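Local atomic coordinates of 3',5'-cyclic-nucleotide phosphodiesterase 1 (Saccharomyces cerevisiae, PDB entry 4OJV), a protein that belongs to the class-II phosphodiesterases of the metallo-hydrolase clan and carries two zinc ions in a shared metal centre. Residues Thr7-Asn12 with Cys22-Pro27; Pro33-Val38 with Gln119-Tyr124; Ser150-Ile155 with Lys185-Cys190; Asp205-Lys210 with Ile229-Lys234; Cys238-Gly243 with Val271-Ile276. All coordinates share one frame; numbering follows the deposited sequence.

Interaction 1: residues Thr7-Asn12 with Cys22-Pro27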
# COMPACT_ATOMS: atom_id res chain seq x y z
N THR A 7 -5.30 8.41 16.26
CA THR A 7 -6.08 7.68 15.26
C THR A 7 -5.18 6.59 14.68
O THR A 7 -4.13 6.88 14.12
CB THR A 7 -6.56 8.59 14.12
OG1 THR A 7 -7.14 9.79 14.65
CG2 THR A 7 -7.59 7.86 13.27
N ILE A 8 -5.61 5.34 14.81
CA ILE A 8 -4.86 4.21 14.27
C ILE A 8 -5.26 4.02 12.81
O ILE A 8 -6.32 3.48 12.52
CB ILE A 8 -5.11 2.92 15.06
CG1 ILE A 8 -4.94 3.16 16.57
CG2 ILE A 8 -4.19 1.81 14.55
CD1 ILE A 8 -3.55 3.49 17.02
N LEU A 9 -4.44 4.51 11.88
CA LEU A 9 -4.71 4.29 10.46
C LEU A 9 -4.25 2.92 10.02
O LEU A 9 -4.90 2.27 9.21
CB LEU A 9 -4.10 5.37 9.58
CG LEU A 9 -4.66 6.78 9.76
CD1 LEU A 9 -4.10 7.71 8.70
CD2 LEU A 9 -6.18 6.82 9.74
N GLY A 10 -3.11 2.49 10.55
CA GLY A 10 -2.57 1.19 10.18
C GLY A 10 -1.72 0.63 11.30
O GLY A 10 -0.90 1.34 11.90
N ALA A 11 -1.95 -0.65 11.60
CA ALA A 11 -1.19 -1.34 12.64
C ALA A 11 -0.75 -2.73 12.17
O ALA A 11 -0.37 -3.56 12.98
CB ALA A 11 -1.99 -1.43 13.93
N ASN A 12 -0.80 -2.96 10.87
CA ASN A 12 -0.46 -4.25 10.26
C ASN A 12 1.05 -4.36 10.07
O ASN A 12 1.66 -3.47 9.48
CB ASN A 12 -1.21 -4.32 8.93
CG ASN A 12 -0.86 -5.53 8.09
OD1 ASN A 12 -0.37 -6.54 8.57
ND2 ASN A 12 -1.12 -5.41 6.80
N CYS A 22 0.83 3.47 10.56
CA CYS A 22 0.65 4.92 10.57
C CYS A 22 -0.32 5.31 11.68
O CYS A 22 -1.42 4.74 11.77
CB CYS A 22 0.10 5.42 9.23
SG CYS A 22 -0.16 7.22 9.20
N PHE A 23 0.08 6.27 12.50
CA PHE A 23 -0.76 6.78 13.59
C PHE A 23 -0.89 8.28 13.45
O PHE A 23 0.10 8.96 13.21
CB PHE A 23 -0.13 6.43 14.95
CG PHE A 23 0.35 5.01 15.04
CD1 PHE A 23 -0.54 3.93 14.96
CD2 PHE A 23 1.70 4.73 15.16
CE1 PHE A 23 -0.08 2.63 15.02
CE2 PHE A 23 2.16 3.43 15.22
CZ PHE A 23 1.28 2.37 15.16
N ILE A 24 -2.11 8.81 13.55
CA ILE A 24 -2.34 10.25 13.53
C ILE A 24 -2.48 10.74 14.97
O ILE A 24 -3.15 10.11 15.79
CB ILE A 24 -3.61 10.59 12.73
CG1 ILE A 24 -3.51 10.11 11.28
CG2 ILE A 24 -3.94 12.08 12.81
CD1 ILE A 24 -2.35 10.68 10.51
N LEU A 25 -1.85 11.88 15.27
CA LEU A 25 -1.91 12.48 16.60
C LEU A 25 -2.47 13.88 16.55
O LEU A 25 -2.14 14.66 15.64
CB LEU A 25 -0.51 12.58 17.21
CG LEU A 25 0.40 11.36 17.21
CD1 LEU A 25 1.74 11.70 17.84
CD2 LEU A 25 -0.25 10.20 17.94
N LYS A 26 -3.28 14.23 17.55
CA LYS A 26 -3.68 15.61 17.77
C LYS A 26 -4.00 15.79 19.25
O LYS A 26 -4.24 14.82 19.97
CB LYS A 26 -4.88 16.01 16.90
CG LYS A 26 -6.16 15.23 17.21
CD LYS A 26 -7.36 15.71 16.39
CE LYS A 26 -7.97 17.02 16.89
NZ LYS A 26 -8.56 16.91 18.26
N PRO A 27 -4.02 17.05 19.73
CA PRO A 27 -4.48 17.28 21.10
C PRO A 27 -5.93 16.86 21.25
O PRO A 27 -6.73 16.99 20.31
CB PRO A 27 -4.35 18.80 21.25
CG PRO A 27 -3.31 19.20 20.26
CD PRO A 27 -3.56 18.29 19.09
O HOH W 1 -5.79 11.76 16.01
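A classic beta bulge, with Leu9 and Gly10 both set against Cys22, interrupts the antiparallel pairing of Thr7-Asn12 with Cys22-Pro27. The evidence is a register shift of one residue: Thr7 pairs with Ile24 and Ile8 with Phe23, yet Cys22 pairs with Gly10 where an unbroken register would give Leu9. Two amides converge on Cys22 O. Gly10 N lies 3.1 Å from Cys22 O, in the carbonyl plane and on a lone pair, while Leu9 N makes a weak, bent bond to the same oxygen (132° at the hydrogen). Cys22 N bonds back to Gly10 O at 3.1 Å, and ahead of the bulge Thr7 and Ile24 exchange a pair of amide bonds, Thr7 N to Ile24 O measuring 2.8 Å.

The extra residue directs the side chain of Leu9 toward the partner strand, where its CD1 sits 3.6 Å from Ile24 CG1 and also touches Cys22 SG. Thr7 and Ile24 lie side by side, pointing the same way, with CB to CB at 3.8 Å. Thr7 OG1, anti to its own carbonyl carbon (chi1 -47°), holds a water at 2.7 Å that donates a weak bond to Ile24 O. Ile8 and Phe23 occupy the other face, CD1 of the isoleucine 3.7 Å from CD1 of the ring.

Helix 44-53 covers the Thr7 and Leu9 side, Met50 touching both. Phe23 instead packs on Val241 of strand 238-242 in the second sheet, and strand 35-38 continues the first sheet beyond strand 22-27.

Interaction 2: residues Pro33-Val38 with Gln119-Tyr124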
# COMPACT_ATOMS: atom_id res chain seq x y z
N PRO A 33 -7.63 21.88 12.11
CA PRO A 33 -7.47 20.86 11.06
C PRO A 33 -6.09 20.18 11.07
O PRO A 33 -5.93 19.13 10.47
CB PRO A 33 -7.68 21.65 9.77
CG PRO A 33 -7.31 23.05 10.12
CD PRO A 33 -7.69 23.25 11.56
N GLU A 34 -5.12 20.77 11.75
CA GLU A 34 -3.75 20.26 11.71
C GLU A 34 -3.62 18.94 12.44
O GLU A 34 -4.21 18.72 13.49
CB GLU A 34 -2.77 21.30 12.27
CG GLU A 34 -2.57 22.51 11.36
CD GLU A 34 -3.64 23.58 11.51
OE1 GLU A 34 -4.43 23.52 12.47
OE2 GLU A 34 -3.69 24.49 10.65
N LEU A 35 -2.81 18.06 11.84
CA LEU A 35 -2.59 16.71 12.33
C LEU A 35 -1.13 16.33 12.15
O LEU A 35 -0.48 16.78 11.19
CB LEU A 35 -3.44 15.71 11.53
CG LEU A 35 -4.96 15.87 11.61
CD1 LEU A 35 -5.67 15.04 10.55
CD2 LEU A 35 -5.46 15.53 13.00
N ILE A 36 -0.60 15.52 13.07
CA ILE A 36 0.72 14.91 12.95
C ILE A 36 0.53 13.44 12.57
O ILE A 36 -0.37 12.79 13.08
CB ILE A 36 1.51 14.99 14.29
CG1 ILE A 36 2.02 16.41 14.53
CG2 ILE A 36 2.62 13.93 14.34
CD1 ILE A 36 2.61 16.60 15.91
N ALA A 37 1.39 12.92 11.70
CA ALA A 37 1.45 11.48 11.45
C ALA A 37 2.75 10.91 12.01
O ALA A 37 3.82 11.51 11.83
CB ALA A 37 1.35 11.19 9.96
N VAL A 38 2.67 9.77 12.69
CA VAL A 38 3.85 8.98 12.99
C VAL A 38 3.84 7.81 12.04
O VAL A 38 2.90 7.01 12.01
CB VAL A 38 3.92 8.50 14.45
CG1 VAL A 38 5.25 7.79 14.69
CG2 VAL A 38 3.76 9.68 15.41
N GLN A 119 -5.32 17.23 3.87
CA GLN A 119 -4.51 18.44 3.76
C GLN A 119 -4.00 18.93 5.12
O GLN A 119 -2.97 19.59 5.19
CB GLN A 119 -5.26 19.54 2.99
CG GLN A 119 -6.26 20.39 3.76
CD GLN A 119 -6.62 21.68 3.04
OE1 GLN A 119 -5.93 22.10 2.10
NE2 GLN A 119 -7.70 22.31 3.47
N GLY A 120 -4.70 18.57 6.19
CA GLY A 120 -4.30 18.93 7.54
C GLY A 120 -3.11 18.17 8.09
O GLY A 120 -2.52 18.60 9.08
N ILE A 121 -2.73 17.05 7.47
CA ILE A 121 -1.52 16.37 7.92
C ILE A 121 -0.27 17.23 7.56
O ILE A 121 0.13 17.27 6.39
CB ILE A 121 -1.45 14.94 7.38
CG1 ILE A 121 -2.53 14.07 8.01
CG2 ILE A 121 -0.10 14.32 7.71
CD1 ILE A 121 -3.91 14.21 7.46
N THR A 122 0.26 17.96 8.54
CA THR A 122 1.33 18.95 8.35
C THR A 122 2.72 18.32 8.36
O THR A 122 3.64 18.75 7.64
CB THR A 122 1.30 20.06 9.44
OG1 THR A 122 1.46 19.50 10.76
CG2 THR A 122 0.02 20.89 9.37
N ASP A 123 2.87 17.29 9.18
CA ASP A 123 4.17 16.78 9.57
C ASP A 123 4.08 15.28 9.75
O ASP A 123 3.16 14.78 10.40
CB ASP A 123 4.63 17.39 10.91
CG ASP A 123 4.87 18.90 10.87
OD1 ASP A 123 5.88 19.35 10.32
OD2 ASP A 123 4.06 19.62 11.47
N TYR A 124 5.04 14.56 9.18
CA TYR A 124 5.23 13.14 9.43
C TYR A 124 6.51 12.95 10.23
O TYR A 124 7.53 13.60 9.91
CB TYR A 124 5.41 12.37 8.12
CG TYR A 124 4.23 12.28 7.20
CD1 TYR A 124 3.88 13.34 6.37
CD2 TYR A 124 3.49 11.10 7.11
CE1 TYR A 124 2.81 13.24 5.49
CE2 TYR A 124 2.42 10.99 6.23
CZ TYR A 124 2.09 12.06 5.43
OH TYR A 124 1.06 11.96 4.53
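Leu35 N bonds to Gly120 O at 2.8 Å, the donor standing above the carbonyl plane. This bond opens a parallel strand pair inside the mixed sheet of this two-sheet metallo-hydrolase fold. The axes of 35-38 and 121-124 run at 32° to each other. Leu35 O then accepts Thr122 N at 3.0 Å, and Ala37 N reaches Asp123 O almost straight, with 174° at the hydrogen. Leu35 pairs with Ile121 but Ala37 with Tyr124, leaving one residue more on the second strand between the two pairs.

On the face of Leu35 and Ala37, Leu35 CD1 meets Ile121 CD1 at 3.7 Å. Ala37 CB approaches Tyr124 CD2 at 3.6 Å, obliquely to the ring. Ile121 CG2 lies over one face of that ring, 3.7 Å above its plane and offset toward the rim, and also touches Ala37 CB.

Just before strand 35-38, Glu34 CG rests on Thr122 CG2 at 3.6 Å. Asp123 OD1 bonds to Trp156 NE1 and OD2 to Thr200 OG1. Thr122 OG1, set between its backbone N and carbonyl carbon (chi1 59°), donates to Asp123 OD2 at 2.7 Å, from above the carboxylate plane.

Interaction 3: residues Ser150-Ile155 with Lys185-Cys190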
# COMPACT_ATOMS: atom_id res chain seq x y z
N SER A 150 -1.51 26.54 -0.92
CA SER A 150 -1.27 25.16 -0.53
C SER A 150 -0.71 24.97 0.88
O SER A 150 0.24 25.64 1.28
CB SER A 150 -0.31 24.51 -1.54
OG SER A 150 0.93 25.18 -1.55
N LYS A 151 -1.32 24.04 1.61
CA LYS A 151 -0.76 23.55 2.87
C LYS A 151 0.43 22.64 2.54
O LYS A 151 0.30 21.70 1.76
CB LYS A 151 -1.82 22.79 3.66
CG LYS A 151 -2.98 23.63 4.17
CD LYS A 151 -3.83 22.83 5.14
CE LYS A 151 -5.04 23.60 5.63
NZ LYS A 151 -5.97 22.71 6.38
N LYS A 152 1.58 22.94 3.14
CA LYS A 152 2.82 22.23 2.85
C LYS A 152 3.08 21.12 3.87
O LYS A 152 2.67 21.24 5.03
CB LYS A 152 4.00 23.19 2.84
CG LYS A 152 3.87 24.33 1.84
CD LYS A 152 5.17 25.10 1.70
CE LYS A 152 5.06 26.17 0.63
NZ LYS A 152 6.36 26.82 0.34
N LYS A 153 3.75 20.06 3.43
CA LYS A 153 4.08 18.93 4.30
C LYS A 153 5.58 18.77 4.53
O LYS A 153 6.39 18.97 3.62
CB LYS A 153 3.52 17.62 3.74
CG LYS A 153 2.01 17.55 3.57
CD LYS A 153 1.58 16.10 3.37
CE LYS A 153 0.28 15.95 2.60
NZ LYS A 153 -0.91 16.19 3.44
N THR A 154 5.93 18.39 5.75
CA THR A 154 7.30 18.14 6.13
C THR A 154 7.43 16.72 6.65
O THR A 154 6.60 16.25 7.45
CB THR A 154 7.78 19.14 7.20
OG1 THR A 154 7.63 20.48 6.71
CG2 THR A 154 9.25 18.92 7.54
N ILE A 155 8.47 16.03 6.18
CA ILE A 155 8.80 14.67 6.61
C ILE A 155 10.04 14.79 7.49
O ILE A 155 11.09 15.26 7.02
CB ILE A 155 9.12 13.76 5.40
CG1 ILE A 155 7.95 13.68 4.42
CG2 ILE A 155 9.51 12.37 5.89
CD1 ILE A 155 8.34 13.18 3.04
N LYS A 185 6.66 22.33 -1.42
CA LYS A 185 5.44 21.86 -0.77
C LYS A 185 5.64 20.53 -0.03
O LYS A 185 4.83 20.16 0.82
CB LYS A 185 4.29 21.74 -1.78
CG LYS A 185 3.80 23.06 -2.38
CD LYS A 185 2.56 22.85 -3.24
CE LYS A 185 2.37 23.97 -4.25
NZ LYS A 185 1.08 23.85 -4.99
N LEU A 186 6.70 19.81 -0.38
CA LEU A 186 7.14 18.63 0.36
C LEU A 186 8.60 18.81 0.73
O LEU A 186 9.43 19.03 -0.15
CB LEU A 186 6.97 17.35 -0.47
CG LEU A 186 7.19 16.04 0.31
CD1 LEU A 186 6.18 15.86 1.44
CD2 LEU A 186 7.15 14.85 -0.63
N LYS A 187 8.90 18.74 2.02
CA LYS A 187 10.26 18.93 2.52
C LYS A 187 10.71 17.76 3.37
O LYS A 187 9.90 17.16 4.06
CB LYS A 187 10.33 20.19 3.39
CG LYS A 187 10.18 21.50 2.63
CD LYS A 187 10.37 22.67 3.57
CE LYS A 187 10.05 24.00 2.91
NZ LYS A 187 8.58 24.19 2.73
N LEU A 188 12.00 17.44 3.30
CA LEU A 188 12.64 16.47 4.19
C LEU A 188 13.50 17.21 5.20
O LEU A 188 14.33 18.04 4.80
CB LEU A 188 13.53 15.51 3.39
CG LEU A 188 12.87 14.50 2.46
CD1 LEU A 188 13.89 13.85 1.54
CD2 LEU A 188 12.17 13.42 3.27
N LYS A 189 13.32 16.92 6.49
CA LYS A 189 14.10 17.59 7.53
C LYS A 189 14.61 16.60 8.56
O LYS A 189 13.89 15.70 9.01
CB LYS A 189 13.26 18.68 8.20
CG LYS A 189 12.99 19.88 7.30
CD LYS A 189 12.34 21.01 8.06
CE LYS A 189 11.89 22.11 7.11
NZ LYS A 189 11.37 23.29 7.85
N CYS A 190 15.87 16.76 8.93
CA CYS A 190 16.49 15.89 9.93
C CYS A 190 16.25 16.37 11.35
O CYS A 190 16.12 17.57 11.60
CB CYS A 190 17.99 15.74 9.68
SG CYS A 190 18.45 14.51 8.44
O HOH W 2 7.06 21.90 3.17
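Lys153, Thr154 and Ile155 pair in parallel with Leu186, Lys187 and Leu188, joining the two strands of a beta-alpha-beta unit whose helix is 159-169. Strand 186-190 is the outermost of its sheet within the chain.

Four backbone bonds carry the pairing in an unbroken register. Lys153 N to Lys185 O and Ile155 N to Lys187 O each measure 2.8 Å, and both are close to straight, with 170° at the hydrogen. Lys187 N to Lys153 O and Lys189 N to Ile155 O complete the set.

The apolar contacts gather on the face toward helix 159-169. Ile155 CD1 meets Leu186 CD1 at 3.8 Å, while Leu188, lying alongside and pointing the same way, brings CD2 to 3.7 Å from Ile155 CB. Leu165 of the helix touches both Ile155 and Leu188. On the other face Thr154 CG2 rests on the methylene chain of Lys189, 3.8 Å from CD.

Among the polar groups, Lys152 NZ and Lys187 NZ stand 4.2 Å apart as like charges, a repulsion that their separate bonds to Ser183 O and Arg184 O probably offset. The Lys187 chain bends at its last torsion (chi4 74°), which sets NZ within 2.8 Å of a water. That water in turn donates to Lys153 O at 3.0 Å, the carbonyl already taken by Lys187 N.

Interaction 4: residues Asp205-Lys210 with Ile229-Lys234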
# COMPACT_ATOMS: atom_id res chain seq x y z
N ASP A 205 6.58 18.94 22.71
CA ASP A 205 7.95 18.56 22.41
C ASP A 205 7.95 17.22 21.71
O ASP A 205 7.11 16.36 21.98
CB ASP A 205 8.78 18.42 23.69
CG ASP A 205 8.89 19.71 24.48
OD1 ASP A 205 8.85 20.81 23.89
OD2 ASP A 205 9.06 19.61 25.71
N VAL A 206 8.92 17.03 20.81
CA VAL A 206 9.20 15.74 20.19
C VAL A 206 10.65 15.38 20.47
O VAL A 206 11.55 16.20 20.26
CB VAL A 206 8.85 15.70 18.67
CG1 VAL A 206 9.61 16.76 17.88
CG2 VAL A 206 9.06 14.31 18.09
N ILE A 207 10.87 14.16 20.96
CA ILE A 207 12.20 13.71 21.35
C ILE A 207 12.45 12.34 20.70
O ILE A 207 11.83 11.35 21.10
CB ILE A 207 12.38 13.61 22.89
CG1 ILE A 207 11.58 14.71 23.63
CG2 ILE A 207 13.86 13.64 23.24
CD1 ILE A 207 11.51 14.52 25.13
N PRO A 208 13.34 12.29 19.70
CA PRO A 208 13.59 11.03 18.98
C PRO A 208 14.82 10.28 19.51
O PRO A 208 15.83 10.90 19.86
CB PRO A 208 13.85 11.51 17.55
CG PRO A 208 14.52 12.84 17.73
CD PRO A 208 13.95 13.44 19.00
N PHE A 209 14.72 8.95 19.54
CA PHE A 209 15.80 8.09 20.00
C PHE A 209 16.00 6.97 19.00
O PHE A 209 15.04 6.35 18.54
CB PHE A 209 15.44 7.49 21.36
CG PHE A 209 15.45 8.50 22.47
CD1 PHE A 209 14.33 9.31 22.69
CD2 PHE A 209 16.57 8.66 23.28
CE1 PHE A 209 14.34 10.26 23.70
CE2 PHE A 209 16.57 9.62 24.29
CZ PHE A 209 15.46 10.41 24.50
N LYS A 210 17.26 6.69 18.68
CA LYS A 210 17.58 5.62 17.76
C LYS A 210 17.54 4.26 18.47
O LYS A 210 17.95 4.14 19.63
CB LYS A 210 18.96 5.87 17.16
CG LYS A 210 19.30 5.02 15.96
CD LYS A 210 20.65 5.42 15.38
CE LYS A 210 21.80 4.91 16.24
NZ LYS A 210 23.13 5.30 15.70
N ILE A 229 9.18 10.25 21.53
CA ILE A 229 8.41 10.76 22.66
C ILE A 229 7.72 12.05 22.24
O ILE A 229 8.38 12.96 21.73
CB ILE A 229 9.28 11.05 23.90
CG1 ILE A 229 10.13 9.82 24.26
CG2 ILE A 229 8.41 11.51 25.08
CD1 ILE A 229 11.11 10.04 25.40
N PHE A 230 6.41 12.12 22.46
CA PHE A 230 5.67 13.38 22.31
C PHE A 230 5.22 13.83 23.68
O PHE A 230 4.56 13.07 24.39
CB PHE A 230 4.47 13.22 21.36
CG PHE A 230 4.87 12.91 19.95
CD1 PHE A 230 5.04 11.59 19.53
CD2 PHE A 230 5.12 13.94 19.04
CE1 PHE A 230 5.43 11.31 18.23
CE2 PHE A 230 5.52 13.66 17.74
CZ PHE A 230 5.67 12.34 17.34
N ARG A 231 5.59 15.05 24.05
CA ARG A 231 5.25 15.60 25.36
C ARG A 231 4.41 16.86 25.22
O ARG A 231 4.82 17.82 24.58
CB ARG A 231 6.51 15.89 26.16
CG ARG A 231 6.24 16.59 27.49
CD ARG A 231 7.47 16.61 28.39
NE ARG A 231 8.57 17.31 27.74
CZ ARG A 231 9.85 17.01 27.91
NH1 ARG A 231 10.22 16.03 28.72
NH2 ARG A 231 10.77 17.71 27.25
N ASP A 232 3.23 16.84 25.83
CA ASP A 232 2.42 18.05 25.91
C ASP A 232 3.03 18.95 26.98
O ASP A 232 3.11 18.56 28.14
CB ASP A 232 0.99 17.71 26.30
CG ASP A 232 0.14 18.94 26.50
OD1 ASP A 232 0.10 19.77 25.58
OD2 ASP A 232 -0.45 19.08 27.58
N ARG A 233 3.47 20.15 26.59
CA ARG A 233 4.19 21.00 27.53
C ARG A 233 3.38 21.47 28.72
O ARG A 233 3.91 21.56 29.83
CB ARG A 233 4.88 22.15 26.82
CG ARG A 233 6.14 21.72 26.10
CD ARG A 233 6.97 22.91 25.67
NE ARG A 233 6.22 23.76 24.74
CZ ARG A 233 6.15 23.58 23.42
NH1 ARG A 233 6.80 22.57 22.85
NH2 ARG A 233 5.44 24.42 22.68
N LYS A 234 2.09 21.73 28.51
CA LYS A 234 1.24 22.22 29.61
C LYS A 234 1.02 21.17 30.69
O LYS A 234 1.30 21.41 31.87
CB LYS A 234 -0.11 22.72 29.08
CG LYS A 234 -1.03 23.27 30.17
CD LYS A 234 -2.38 23.69 29.62
CE LYS A 234 -3.20 24.40 30.69
NZ LYS A 234 -4.51 24.86 30.17
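Asp205, at one end of the beta hairpin formed by strands 204-215 and 222-232, meets two arginines of the opposite strand and the loop after it. Asp205 CB lies 4.1 Å from Arg231 O. CG is anti to the carbonyl carbon (chi1 -62°), a setting that brings Asp205 CG beside Arg233, 3.8 Å from CG of that arginine. The two carboxylate oxygens then part company. OD2 takes both nitrogens of a side-on grip by Arg231: NE at 3.1 Å uses the anti lone pair, while NH2, at 3.0 Å, comes in on the anti side but out of the carboxylate plane. OD2 sits in the guanidinium plane of Arg231, although the carboxylate itself is turned 87° from that plane. OD1 receives Arg233 NH1 at 2.9 Å, met from above the carboxylate plane. Lys198 NZ adds a further salt bridge to OD1. Three positive groups round one buried carboxylate would be expected to stabilise its ionised form.

The backbone is regular antiparallel. Asp205 with Arg231 and Ile207 with Ile229 are hydrogen-bonded pairs, each with bonds both ways, and Val206 with Phe230 is the non-hydrogen-bonded pair between them. Ile207 CD1 lies over one face of the Arg231 guanidinium. On the opposite face of the sheet Val206 and Phe230 lie side by side, Val206 CG2 3.6 Å from Phe230 CE2, and Phe230 meets Tyr125 edge-to-face. Toward helix 256-267, where Phe260 and Tyr263 pack on Ile229, Phe209 CE1 touches Ile229 CD1 at 3.7 Å.

Interaction 5: residues Cys238-Gly243 with Val271-Ile276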
# COMPACT_ATOMS: atom_id res chain seq x y z
N CYS A 238 2.86 12.56 28.34
CA CYS A 238 3.62 12.06 27.20
C CYS A 238 3.03 10.78 26.64
O CYS A 238 2.40 9.99 27.36
CB CYS A 238 5.05 11.73 27.61
SG CYS A 238 5.96 13.11 28.31
N ILE A 239 3.27 10.57 25.35
CA ILE A 239 3.09 9.26 24.74
C ILE A 239 4.38 8.89 24.03
O ILE A 239 5.13 9.75 23.59
CB ILE A 239 1.88 9.21 23.77
CG1 ILE A 239 1.98 10.34 22.72
CG2 ILE A 239 0.56 9.22 24.53
CD1 ILE A 239 0.97 10.25 21.60
N ILE A 240 4.63 7.58 23.93
CA ILE A 240 5.78 7.05 23.22
C ILE A 240 5.24 6.28 22.02
O ILE A 240 4.39 5.41 22.18
CB ILE A 240 6.62 6.12 24.11
CG1 ILE A 240 7.19 6.90 25.30
CG2 ILE A 240 7.73 5.44 23.31
CD1 ILE A 240 7.81 6.02 26.38
N VAL A 241 5.72 6.62 20.83
CA VAL A 241 5.25 5.96 19.61
C VAL A 241 6.48 5.38 18.92
O VAL A 241 7.39 6.13 18.54
CB VAL A 241 4.46 6.92 18.69
CG1 VAL A 241 3.85 6.15 17.54
CG2 VAL A 241 3.37 7.66 19.46
N CYS A 242 6.49 4.06 18.73
CA CYS A 242 7.71 3.34 18.37
C CYS A 242 7.74 2.85 16.94
O CYS A 242 6.74 2.39 16.38
CB CYS A 242 7.88 2.12 19.28
SG CYS A 242 7.93 2.49 21.05
N GLY A 243 8.93 2.89 16.35
CA GLY A 243 9.20 2.13 15.14
C GLY A 243 9.57 0.69 15.46
O GLY A 243 9.80 0.35 16.64
N VAL A 271 2.98 8.41 36.00
CA VAL A 271 1.65 8.99 35.94
C VAL A 271 1.46 9.89 34.70
O VAL A 271 0.34 10.03 34.21
CB VAL A 271 1.27 9.72 37.25
CG1 VAL A 271 2.13 10.96 37.48
CG2 VAL A 271 -0.21 10.05 37.30
N HIS A 272 2.56 10.46 34.20
CA HIS A 272 2.54 11.27 32.97
C HIS A 272 2.72 10.48 31.70
O HIS A 272 2.56 11.03 30.61
CB HIS A 272 3.57 12.40 33.03
CG HIS A 272 3.19 13.51 33.98
ND1 HIS A 272 2.13 14.32 33.78
CD2 HIS A 272 3.78 13.93 35.17
CE1 HIS A 272 2.05 15.20 34.79
NE2 HIS A 272 3.06 14.97 35.64
N LEU A 273 3.07 9.20 31.81
CA LEU A 273 3.24 8.36 30.62
C LEU A 273 1.90 7.74 30.27
O LEU A 273 1.47 6.77 30.91
CB LEU A 273 4.32 7.30 30.86
CG LEU A 273 4.66 6.42 29.65
CD1 LEU A 273 5.04 7.24 28.42
CD2 LEU A 273 5.75 5.42 30.00
N LYS A 274 1.22 8.31 29.28
CA LYS A 274 -0.17 7.96 29.00
C LYS A 274 -0.33 6.77 28.07
O LYS A 274 -1.42 6.22 27.95
CB LYS A 274 -0.94 9.17 28.45
CG LYS A 274 -0.76 10.47 29.25
CD LYS A 274 -1.01 10.32 30.75
CE LYS A 274 -2.48 10.18 31.09
NZ LYS A 274 -3.26 11.34 30.59
N GLY A 275 0.75 6.36 27.43
CA GLY A 275 0.69 5.22 26.54
C GLY A 275 2.00 5.00 25.85
O GLY A 275 2.76 5.95 25.58
N ILE A 276 2.28 3.73 25.55
CA ILE A 276 3.36 3.36 24.65
C ILE A 276 2.80 2.51 23.53
O ILE A 276 2.15 1.49 23.80
CB ILE A 276 4.54 2.66 25.37
CG1 ILE A 276 5.61 2.24 24.36
CG2 ILE A 276 4.06 1.50 26.23
CD1 ILE A 276 6.99 1.98 24.93
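Cys238 and Leu273 begin a parallel pairing in which the axes of 238-242 and 273-276 stay 13° from parallel, 4.8 Å apart at closest approach. These are the two strands of a beta-alpha-beta unit whose helix is 256-267. Cys238 N bonds to His272 O at 2.8 Å, and Cys238 O accepts Lys274 N, a donor sitting nearly along the C=O axis. Ile240 N then reaches Gly275 O at 3.0 Å. Cys238 faces Leu273 but Ile240 faces Ile276, so the second strand spends one extra residue between the pairs. Lys274 has helical backbone angles in that interval.

Ile240 is the middle of the apolar row that faces helix 256-267, where Phe260 and Val264 touch it. Leu273 CG is anti to the backbone N (chi1 -176°), and Leu273 CD1 meets Ile240 CD1 at 3.7 Å; Ile240 CG2 lies 3.9 Å from Ile276 CD1. The Ile240 and Leu273 side chains cross obliquely. At the strand entry, Asp237 takes His272 ND1 on one oxygen and Lys274 NZ on the other, and NZ also bonds Leu369 O. At the far end, two residues before the zinc ligand Asp244, Cys242 SG touches Ile276 CD1 at 4.0 Å.

From the N terminus, the five contacts come one after another, and none nests in or crosses another. Interaction 1 closes a short loop. Interaction 2 spans 80 residues that include helix 44-53 and nearly all of helix 110-119. Interaction 3 closes over helix 159-169, interaction 4 closes a hairpin, and interaction 5 closes over helix 256-267. Interactions 1, 2 and 3 follow one another across one mixed sheet, through strand neighbours 22-27/35-38 and 121-125/153-157. Interactions 4 and 5 adjoin in the other sheet, through 222-232/238-242. The sheets meet where Leu25 packs on Phe230 and Val38 on Val241. Zinc ligands His213 and Asp244 lie in the spans closed by interactions 4 and 5.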